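Local coordinates for protein KLLA0C04147p (Kluyveromyces lactis, PDB 5H2D) that binds ergosterol through its C-terminal oxysterol-binding domain and probably transfers sterols between membranes, at residues P69-Q74 / L125-E130; P120-L125 / V145-P150; R356-A361 / T372-V377. All coordinates share one frame; numbering follows the deposited sequence.

Contact 1: P69-Q74 / L125-E130; sequences PTSLLQ and LGETFE
Q74, which lies over the ring of F129, has its OE1 gripped by two N-H donors. S71 N reaches Q74 OE1 at 3.0 Å and meets it 21° off the carbonyl plane. The second donor is Q359 NE2 from helix 357-363. S71 and Q74 form a capping box at the start of helix 72-77; S71 OG, at the N-cap, accepts from L73 N at 3.1 Å. The contact sets this helix start against strand 128-133 of the antiparallel beta-barrel of the oxysterol-binding domain. With OE1 tied back to S71, the Q74 side chain stays in place above F129. Q74 CG sits over the ring centre, 3.6 Å from the centroid of F129, in a CH-pi contact. The amide and ring planes are nearly perpendicular, 86° apart. Q74 NE2 comes to 3.4 Å from F129 CE1, and its hydrogen bond goes to N338 OD1. L73 makes the apolar part of the contact. Its CB packs on F129 CB, and its CD1 presses on the E127 and T128 backbone at 3.7 Å from E127 O. E127 extends toward the cap with CG anti to its backbone N (chi1 -170°). The carboxylate is held from outside the contact, by T353 at OE1 and by R356 and L124 N at OE2. E127 OE1 stops 3.9 Å from S71 OG.

Contact 2: P120-L125 / V145-P150; sequences PFNPLL and VSHHPP. With SO4 (sulfate ion), chain F.
N122 and H147 face each other across two waters, with no direct hydrogen bond between the segments. The second segment ends the EQVSHHPP fingerprint of the oxysterol-binding family, in the turn that joins strands 138-146 and 151-157, with a classic beta bulge at V145 and S146, both facing I151. H147 CG is anti to its backbone N (chi1 175°), which carries the ring toward N122. One water donates to N122 OD1 at 2.8 Å and to P123 O at 2.7 Å. The same water lies in the plane of the H147 ring and binds its ND1 at 2.8 Å. The other water takes the N-H of N122 ND2 at 3.0 Å and donates to H147 O. Both ends of the N122 amide are thus tied to H147 through solvent. The amide and imidazole planes lie 28° apart. H147 also points NE2 at a sulfate ion, in a bond so short that its length is doubtful. H148 NE2 donates to O4 of the same sulfate at 2.9 Å, nearly straight at 170°. The sulfate, probably from the crystallisation liquor, sits consistently with the phosphate-binding role of the paired histidines in relatives. H147 CD2 rests over one face of the H148 ring. A cis peptide precedes P149, whose O accepts from S146 OG at 2.6 Å. L125 CD1 rests on the backbone beside V145 O, 3.7 Å from S146 CA.

Contact 3: R356-A361 / T372-V377; sequences RPDQRA and TEKHRV
E373 meets P357 in an antiparallel helical hairpin, formed by helix 357-363 and the long helix 367-390. The short axis segments run at 166° and come within 8.3 Å. E373 OE1 lies 3.6 Å from P357 CB, and E373 CB packs on D358 CB. Next, K374 offers its backbone and first carbons to D358, with D358 OD2 3.3 Å from K374 CA. The amine of K374 turns away to E378. R376 grips E373 side-on, with R376 NH2 2.8 Å from E373 OE1 and R376 NE bonded to E373 OE2, and lays its NH2 near P357 CG. V377 lies beside the buried R356-D358 salt bridge. There R356 NE reaches D358 OD1 at 2.7 Å, and R356 NH2 takes the syn lone pair of D358 OD2. D358 CG sits between its backbone N and carbonyl carbon (chi1 48°), a rotation that brings the carboxylate to where R356 holds both oxygens while OD2 lies against K374. An alanine at D358 would probably leave R356 NE and NH2 without their carboxylate mates and open a gap beside K374 and V377. V377 CG2 lies 3.9 Å from D358 OD2.

In the fold
Contacts 1 and 2 are closest, with centres about 9 Å apart, and they share L125. Backbone hydrogen bonds join them: T70 O to F121 N at 2.8 Å and F121 O to L72 N at 3.0 Å. Contact 3 lies farther out, its centre about 13 Å from that of contact 1 and 15 Å from that of contact 2. R356 ties it to both. Its NH1 forms a salt bridge to E127 OE2 of contact 1 (3.1 Å) and a probable hydrogen bond to N122 O of contact 2 (3.0 Å). The bound ergosterol touches L72 of contact 1 and P120 of contact 2. The K374 side chain of contact 3 is about 12 Å from the sterol.

Contact 1: P69-Q74 / L125-E130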
loop_
_atom_site.group_PDB
_atom_site.type_symbol
_atom_site.label_atom_id
_atom_site.label_comp_id
_atom_site.label_asym_id
_atom_site.label_seq_id
_atom_site.Cartn_x
_atom_site.Cartn_y
_atom_site.Cartn_z
ATOM N N PRO A 69 -10.121 -5.720 -10.800
ATOM C CA PRO A 69 -9.859 -4.526 -11.624
ATOM C C PRO A 69 -9.188 -3.406 -10.855
ATOM O O PRO A 69 -9.562 -2.238 -10.967
ATOM C CB PRO A 69 -11.260 -4.107 -12.080
ATOM C CG PRO A 69 -12.113 -4.497 -10.911
ATOM C CD PRO A 69 -11.547 -5.823 -10.442
ATOM N N THR A 70 -8.180 -3.745 -10.070
ATOM C CA THR A 70 -7.301 -2.759 -9.476
ATOM C C THR A 70 -5.898 -3.083 -9.944
ATOM O O THR A 70 -5.618 -4.208 -10.341
ATOM C CB THR A 70 -7.328 -2.797 -7.948
ATOM O OG1 THR A 70 -6.824 -4.069 -7.510
ATOM C CG2 THR A 70 -8.759 -2.600 -7.424
ATOM N N SER A 71 -5.015 -2.099 -9.886
ATOM C CA SER A 71 -3.609 -2.309 -10.206
ATOM C C SER A 71 -2.818 -2.623 -8.941
ATOM O O SER A 71 -3.193 -2.219 -7.841
ATOM C CB SER A 71 -3.034 -1.054 -10.876
ATOM O OG SER A 71 -1.662 -1.206 -11.224
ATOM N N LEU A 72 -1.706 -3.354 -9.097
ATOM C CA LEU A 72 -0.763 -3.422 -7.983
ATOM C C LEU A 72 -0.424 -2.018 -7.467
ATOM O O LEU A 72 -0.262 -1.811 -6.255
ATOM C CB LEU A 72 0.505 -4.179 -8.400
ATOM C CG LEU A 72 0.949 -5.350 -7.513
ATOM C CD1 LEU A 72 1.323 -4.873 -6.130
ATOM C CD2 LEU A 72 -0.142 -6.411 -7.449
ATOM N N LEU A 73 -0.346 -1.027 -8.370
ATOM C CA LEU A 73 -0.057 0.346 -7.949
ATOM C C LEU A 73 -1.114 0.877 -6.994
ATOM O O LEU A 73 -0.804 1.667 -6.096
ATOM C CB LEU A 73 0.023 1.270 -9.173
ATOM C CG LEU A 73 1.051 0.934 -10.243
ATOM C CD1 LEU A 73 1.084 2.014 -11.339
ATOM C CD2 LEU A 73 2.414 0.783 -9.597
ATOM N N GLN A 74 -2.366 0.472 -7.190
ATOM C CA GLN A 74 -3.455 0.924 -6.340
ATOM C C GLN A 74 -3.570 0.090 -5.071
ATOM O O GLN A 74 -3.904 0.634 -4.015
ATOM C CB GLN A 74 -4.752 0.908 -7.154
ATOM C CG GLN A 74 -4.708 1.959 -8.280
ATOM C CD GLN A 74 -5.762 1.752 -9.334
ATOM O OE1 GLN A 74 -6.131 0.624 -9.646
ATOM N NE2 GLN A 74 -6.247 2.855 -9.916
ATOM N N LEU A 125 5.214 -1.440 -17.608
ATOM C CA LEU A 125 6.432 -0.682 -17.352
ATOM C C LEU A 125 6.196 0.792 -17.673
ATOM O O LEU A 125 5.781 1.133 -18.785
ATOM C CB LEU A 125 7.581 -1.247 -18.187
ATOM C CG LEU A 125 8.947 -0.589 -17.954
ATOM C CD1 LEU A 125 9.447 -0.745 -16.507
ATOM C CD2 LEU A 125 9.948 -1.177 -18.950
ATOM N N GLY A 126 6.449 1.660 -16.693
ATOM C CA GLY A 126 6.210 3.073 -16.869
ATOM C C GLY A 126 4.818 3.518 -16.483
ATOM O O GLY A 126 4.550 4.726 -16.472
ATOM N N GLU A 127 3.926 2.585 -16.156
ATOM C CA GLU A 127 2.613 2.969 -15.662
ATOM C C GLU A 127 2.769 3.762 -14.369
ATOM O O GLU A 127 3.681 3.519 -13.575
ATOM C CB GLU A 127 1.757 1.724 -15.426
ATOM C CG GLU A 127 0.279 2.025 -15.148
ATOM C CD GLU A 127 -0.622 0.790 -15.132
ATOM O OE1 GLU A 127 -1.696 0.854 -14.491
ATOM O OE2 GLU A 127 -0.287 -0.226 -15.768
ATOM N N THR A 128 1.899 4.748 -14.174
ATOM C CA THR A 128 1.928 5.569 -12.980
ATOM C C THR A 128 0.554 5.584 -12.328
ATOM O O THR A 128 -0.452 5.244 -12.945
ATOM C CB THR A 128 2.349 7.014 -13.288
ATOM O OG1 THR A 128 1.446 7.570 -14.263
ATOM C CG2 THR A 128 3.757 7.056 -13.852
ATOM N N PHE A 129 0.522 5.985 -11.061
ATOM C CA PHE A 129 -0.761 6.211 -10.415
ATOM C C PHE A 129 -0.593 7.319 -9.387
ATOM O O PHE A 129 0.309 7.266 -8.549
ATOM C CB PHE A 129 -1.317 4.926 -9.765
ATOM C CG PHE A 129 -2.590 5.156 -8.962
ATOM C CD1 PHE A 129 -3.768 5.525 -9.600
ATOM C CD2 PHE A 129 -2.604 5.015 -7.578
ATOM C CE1 PHE A 129 -4.922 5.762 -8.873
ATOM C CE2 PHE A 129 -3.767 5.242 -6.850
ATOM C CZ PHE A 129 -4.924 5.617 -7.505
ATOM N N GLU A 130 -1.444 8.334 -9.477
ATOM C CA GLU A 130 -1.461 9.416 -8.506
ATOM C C GLU A 130 -2.765 9.390 -7.728
ATOM O O GLU A 130 -3.797 8.931 -8.231
ATOM C CB GLU A 130 -1.318 10.772 -9.192
ATOM C CG GLU A 130 -2.423 11.040 -10.197
ATOM C CD GLU A 130 -2.561 12.529 -10.517
ATOM O OE1 GLU A 130 -3.447 13.168 -9.908
ATOM O OE2 GLU A 130 -1.762 13.033 -11.348
#

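Contact 2: P120-L125 / V145-P150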
loop_
_atom_site.group_PDB
_atom_site.type_symbol
_atom_site.label_atom_id
_atom_site.label_comp_id
_atom_site.label_asym_id
_atom_site.label_seq_id
_atom_site.Cartn_x
_atom_site.Cartn_y
_atom_site.Cartn_z
ATOM N N PRO A 120 -4.488 -8.710 -8.772
ATOM C CA PRO A 120 -4.574 -7.355 -9.337
ATOM C C PRO A 120 -3.805 -7.281 -10.645
ATOM O O PRO A 120 -2.984 -8.145 -10.962
ATOM C CB PRO A 120 -3.909 -6.466 -8.283
ATOM C CG PRO A 120 -3.816 -7.324 -7.022
ATOM C CD PRO A 120 -3.652 -8.745 -7.561
ATOM N N PHE A 121 -4.039 -6.201 -11.391
ATOM C CA PHE A 121 -3.320 -6.036 -12.648
ATOM C C PHE A 121 -1.825 -5.866 -12.404
ATOM O O PHE A 121 -1.389 -5.166 -11.479
ATOM C CB PHE A 121 -3.859 -4.838 -13.436
ATOM C CG PHE A 121 -5.025 -5.176 -14.312
ATOM C CD1 PHE A 121 -6.284 -5.376 -13.759
ATOM C CD2 PHE A 121 -4.866 -5.294 -15.685
ATOM C CE1 PHE A 121 -7.376 -5.699 -14.572
ATOM C CE2 PHE A 121 -5.952 -5.619 -16.499
ATOM C CZ PHE A 121 -7.198 -5.827 -15.948
ATOM N N ASN A 122 -1.035 -6.509 -13.249
ATOM C CA ASN A 122 0.398 -6.319 -13.272
ATOM C C ASN A 122 0.663 -5.015 -14.024
ATOM O O ASN A 122 0.372 -4.933 -15.224
ATOM C CB ASN A 122 1.042 -7.535 -13.952
ATOM C CG ASN A 122 2.552 -7.549 -13.844
ATOM O OD1 ASN A 122 3.134 -6.842 -13.033
ATOM N ND2 ASN A 122 3.193 -8.373 -14.667
ATOM N N PRO A 123 1.168 -3.967 -13.366
ATOM C CA PRO A 123 1.273 -2.666 -14.038
ATOM C C PRO A 123 2.240 -2.729 -15.208
ATOM O O PRO A 123 3.243 -3.448 -15.172
ATOM C CB PRO A 123 1.782 -1.730 -12.936
ATOM C CG PRO A 123 1.457 -2.438 -11.641
ATOM C CD PRO A 123 1.657 -3.904 -11.975
ATOM N N LEU A 124 1.915 -1.982 -16.262
ATOM C CA LEU A 124 2.844 -1.885 -17.382
ATOM C C LEU A 124 4.096 -1.133 -16.949
ATOM O O LEU A 124 4.069 -0.303 -16.037
ATOM C CB LEU A 124 2.190 -1.176 -18.568
ATOM C CG LEU A 124 0.899 -1.811 -19.083
ATOM C CD1 LEU A 124 0.365 -1.007 -20.254
ATOM C CD2 LEU A 124 1.105 -3.260 -19.505
ATOM N N LEU A 125 5.214 -1.440 -17.608
ATOM C CA LEU A 125 6.432 -0.682 -17.352
ATOM C C LEU A 125 6.196 0.792 -17.673
ATOM O O LEU A 125 5.781 1.133 -18.785
ATOM C CB LEU A 125 7.581 -1.247 -18.187
ATOM C CG LEU A 125 8.947 -0.589 -17.954
ATOM C CD1 LEU A 125 9.447 -0.745 -16.507
ATOM C CD2 LEU A 125 9.948 -1.177 -18.950
ATOM N N VAL A 145 8.555 0.867 -11.933
ATOM C CA VAL A 145 9.949 1.087 -12.334
ATOM C C VAL A 145 10.605 -0.141 -12.952
ATOM O O VAL A 145 11.671 -0.012 -13.583
ATOM C CB VAL A 145 10.767 1.594 -11.126
ATOM C CG1 VAL A 145 10.275 2.969 -10.709
ATOM C CG2 VAL A 145 10.670 0.628 -9.955
ATOM N N SER A 146 9.998 -1.329 -12.819
ATOM C CA SER A 146 10.510 -2.553 -13.419
ATOM C C SER A 146 9.337 -3.469 -13.749
ATOM O O SER A 146 8.308 -3.462 -13.056
ATOM C CB SER A 146 11.496 -3.275 -12.481
ATOM O OG SER A 146 12.055 -4.442 -13.089
ATOM N N HIS A 147 9.489 -4.234 -14.828
ATOM C CA HIS A 147 8.526 -5.255 -15.226
ATOM C C HIS A 147 9.066 -6.664 -15.042
ATOM O O HIS A 147 8.323 -7.555 -14.620
ATOM C CB HIS A 147 8.106 -5.030 -16.687
ATOM C CG HIS A 147 7.198 -6.089 -17.245
ATOM N ND1 HIS A 147 5.958 -6.378 -16.709
ATOM C CD2 HIS A 147 7.344 -6.914 -18.309
ATOM C CE1 HIS A 147 5.389 -7.344 -17.412
ATOM N NE2 HIS A 147 6.210 -7.684 -18.391
ATOM N N HIS A 148 10.353 -6.874 -15.317
ATOM C CA HIS A 148 11.023 -8.135 -15.009
ATOM C C HIS A 148 12.178 -7.867 -14.051
ATOM O O HIS A 148 13.256 -7.488 -14.484
ATOM C CB HIS A 148 11.558 -8.805 -16.286
ATOM C CG HIS A 148 10.489 -9.246 -17.238
ATOM N ND1 HIS A 148 9.453 -10.070 -16.860
ATOM C CD2 HIS A 148 10.306 -8.986 -18.555
ATOM C CE1 HIS A 148 8.672 -10.296 -17.903
ATOM N NE2 HIS A 148 9.169 -9.652 -18.943
ATOM N N PRO A 149 11.958 -8.024 -12.739
ATOM C CA PRO A 149 10.713 -8.403 -12.073
ATOM C C PRO A 149 9.824 -7.191 -11.877
ATOM O O PRO A 149 10.280 -6.068 -12.066
ATOM C CB PRO A 149 11.196 -8.947 -10.734
ATOM C CG PRO A 149 12.401 -8.122 -10.444
ATOM C CD PRO A 149 13.053 -7.834 -11.772
ATOM N N PRO A 150 8.565 -7.420 -11.519
ATOM C CA PRO A 150 7.648 -6.295 -11.277
ATOM C C PRO A 150 8.025 -5.555 -9.999
ATOM O O PRO A 150 8.070 -6.140 -8.910
ATOM C CB PRO A 150 6.276 -6.971 -11.169
ATOM C CG PRO A 150 6.589 -8.395 -10.717
ATOM C CD PRO A 150 7.904 -8.734 -11.401
HETATM S S SO4 F . 6.724 -10.205 -21.194
HETATM O O1 SO4 F . 5.870 -10.465 -22.351
HETATM O O2 SO4 F . 6.230 -9.050 -20.458
HETATM O O3 SO4 F . 6.669 -11.356 -20.295
HETATM O O4 SO4 F . 8.100 -9.981 -21.641
HETATM O O HOH W 1 5.034 -5.245 -14.322
HETATM O O HOH W 2 6.079 -9.179 -14.699
#

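Contact 3: R356-A361 / T372-V377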
loop_
_atom_site.group_PDB
_atom_site.type_symbol
_atom_site.label_atom_id
_atom_site.label_comp_id
_atom_site.label_asym_id
_atom_site.label_seq_id
_atom_site.Cartn_x
_atom_site.Cartn_y
_atom_site.Cartn_z
ATOM N N ARG A 356 -5.991 3.163 -17.977
ATOM C CA ARG A 356 -5.625 1.852 -18.500
ATOM C C ARG A 356 -6.861 1.121 -19.018
ATOM O O ARG A 356 -7.789 0.867 -18.242
ATOM C CB ARG A 356 -4.902 1.035 -17.430
ATOM C CG ARG A 356 -4.375 -0.229 -18.020
ATOM C CD ARG A 356 -3.577 -1.083 -17.061
ATOM N NE ARG A 356 -3.352 -2.355 -17.729
ATOM C CZ ARG A 356 -2.403 -3.229 -17.419
ATOM N NH1 ARG A 356 -1.537 -2.976 -16.443
ATOM N NH2 ARG A 356 -2.323 -4.361 -18.112
ATOM N N PRO A 357 -6.922 0.771 -20.311
ATOM C CA PRO A 357 -8.205 0.387 -20.919
ATOM C C PRO A 357 -8.660 -1.031 -20.628
ATOM O O PRO A 357 -9.875 -1.275 -20.585
ATOM C CB PRO A 357 -7.946 0.585 -22.423
ATOM C CG PRO A 357 -6.480 0.439 -22.592
ATOM C CD PRO A 357 -5.886 1.037 -21.321
ATOM N N ASP A 358 -7.734 -1.988 -20.479
ATOM C CA ASP A 358 -8.172 -3.333 -20.110
ATOM C C ASP A 358 -8.705 -3.352 -18.684
ATOM O O ASP A 358 -9.750 -3.958 -18.402
ATOM C CB ASP A 358 -7.052 -4.372 -20.299
ATOM C CG ASP A 358 -5.715 -3.962 -19.700
ATOM O OD1 ASP A 358 -5.495 -2.776 -19.365
ATOM O OD2 ASP A 358 -4.850 -4.863 -19.606
ATOM N N GLN A 359 -8.011 -2.674 -17.776
ATOM C CA GLN A 359 -8.486 -2.592 -16.403
ATOM C C GLN A 359 -9.822 -1.856 -16.319
ATOM O O GLN A 359 -10.690 -2.235 -15.527
ATOM C CB GLN A 359 -7.424 -1.914 -15.538
ATOM C CG GLN A 359 -7.780 -1.898 -14.073
ATOM C CD GLN A 359 -6.680 -1.307 -13.236
ATOM O OE1 GLN A 359 -5.496 -1.486 -13.520
ATOM N NE2 GLN A 359 -7.067 -0.588 -12.192
ATOM N N ARG A 360 -10.004 -0.798 -17.117
ATOM C CA ARG A 360 -11.282 -0.086 -17.120
ATOM C C ARG A 360 -12.411 -0.988 -17.602
ATOM O O ARG A 360 -13.499 -1.009 -17.010
ATOM C CB ARG A 360 -11.194 1.160 -18.000
ATOM C CG ARG A 360 -12.530 1.899 -18.192
ATOM C CD ARG A 360 -13.037 2.535 -16.895
ATOM N NE ARG A 360 -11.988 3.353 -16.301
ATOM C CZ ARG A 360 -11.831 3.534 -14.994
ATOM N NH1 ARG A 360 -12.676 2.980 -14.137
ATOM N NH2 ARG A 360 -10.815 4.258 -14.550
ATOM N N ALA A 361 -12.178 -1.720 -18.692
ATOM C CA ALA A 361 -13.192 -2.646 -19.186
ATOM C C ALA A 361 -13.566 -3.660 -18.120
ATOM O O ALA A 361 -14.753 -3.942 -17.905
ATOM C CB ALA A 361 -12.697 -3.356 -20.444
ATOM N N THR A 372 -9.213 -8.423 -24.721
ATOM C CA THR A 372 -8.759 -7.911 -26.009
ATOM C C THR A 372 -7.738 -6.795 -25.823
ATOM O O THR A 372 -6.685 -6.781 -26.471
ATOM C CB THR A 372 -9.958 -7.413 -26.811
ATOM O OG1 THR A 372 -10.884 -8.490 -27.009
ATOM C CG2 THR A 372 -9.518 -6.875 -28.164
ATOM N N GLU A 373 -8.031 -5.857 -24.918
ATOM C CA GLU A 373 -7.131 -4.730 -24.692
ATOM C C GLU A 373 -5.869 -5.169 -23.974
ATOM O O GLU A 373 -4.781 -4.642 -24.241
ATOM C CB GLU A 373 -7.849 -3.641 -23.897
ATOM C CG GLU A 373 -8.843 -2.881 -24.749
ATOM C CD GLU A 373 -8.148 -2.136 -25.884
ATOM O OE1 GLU A 373 -7.843 -0.940 -25.715
ATOM O OE2 GLU A 373 -7.880 -2.757 -26.937
ATOM N N LYS A 374 -5.997 -6.134 -23.057
ATOM C CA LYS A 374 -4.818 -6.635 -22.362
ATOM C C LYS A 374 -3.830 -7.244 -23.345
ATOM O O LYS A 374 -2.620 -7.008 -23.261
ATOM C CB LYS A 374 -5.230 -7.658 -21.297
ATOM C CG LYS A 374 -4.063 -8.229 -20.523
ATOM C CD LYS A 374 -4.543 -9.244 -19.490
ATOM C CE LYS A 374 -3.449 -9.641 -18.517
ATOM N NZ LYS A 374 -2.497 -10.614 -19.114
ATOM N N HIS A 375 -4.332 -8.033 -24.292
ATOM C CA HIS A 375 -3.443 -8.620 -25.279
ATOM C C HIS A 375 -2.704 -7.530 -26.044
ATOM O O HIS A 375 -1.497 -7.639 -26.294
ATOM C CB HIS A 375 -4.261 -9.504 -26.217
ATOM C CG HIS A 375 -3.433 -10.356 -27.122
ATOM N ND1 HIS A 375 -2.910 -9.890 -28.309
ATOM C CD2 HIS A 375 -3.035 -11.645 -27.011
ATOM C CE1 HIS A 375 -2.224 -10.857 -28.892
ATOM N NE2 HIS A 375 -2.290 -11.934 -28.129
ATOM N N ARG A 376 -3.411 -6.455 -26.390
ATOM C CA ARG A 376 -2.804 -5.375 -27.159
ATOM C C ARG A 376 -1.734 -4.651 -26.353
ATOM O O ARG A 376 -0.612 -4.457 -26.834
ATOM C CB ARG A 376 -3.881 -4.393 -27.605
ATOM C CG ARG A 376 -3.330 -3.247 -28.436
ATOM C CD ARG A 376 -4.429 -2.315 -28.932
ATOM N NE ARG A 376 -5.104 -1.637 -27.828
ATOM C CZ ARG A 376 -4.578 -0.619 -27.157
ATOM N NH1 ARG A 376 -3.376 -0.155 -27.487
ATOM N NH2 ARG A 376 -5.256 -0.059 -26.161
ATOM N N VAL A 377 -2.061 -4.229 -25.130
ATOM C CA VAL A 377 -1.078 -3.425 -24.415
ATOM C C VAL A 377 0.097 -4.287 -23.979
ATOM O O VAL A 377 1.234 -3.802 -23.908
ATOM C CB VAL A 377 -1.712 -2.664 -23.228
ATOM C CG1 VAL A 377 -2.811 -1.723 -23.731
ATOM C CG2 VAL A 377 -2.255 -3.619 -22.204
#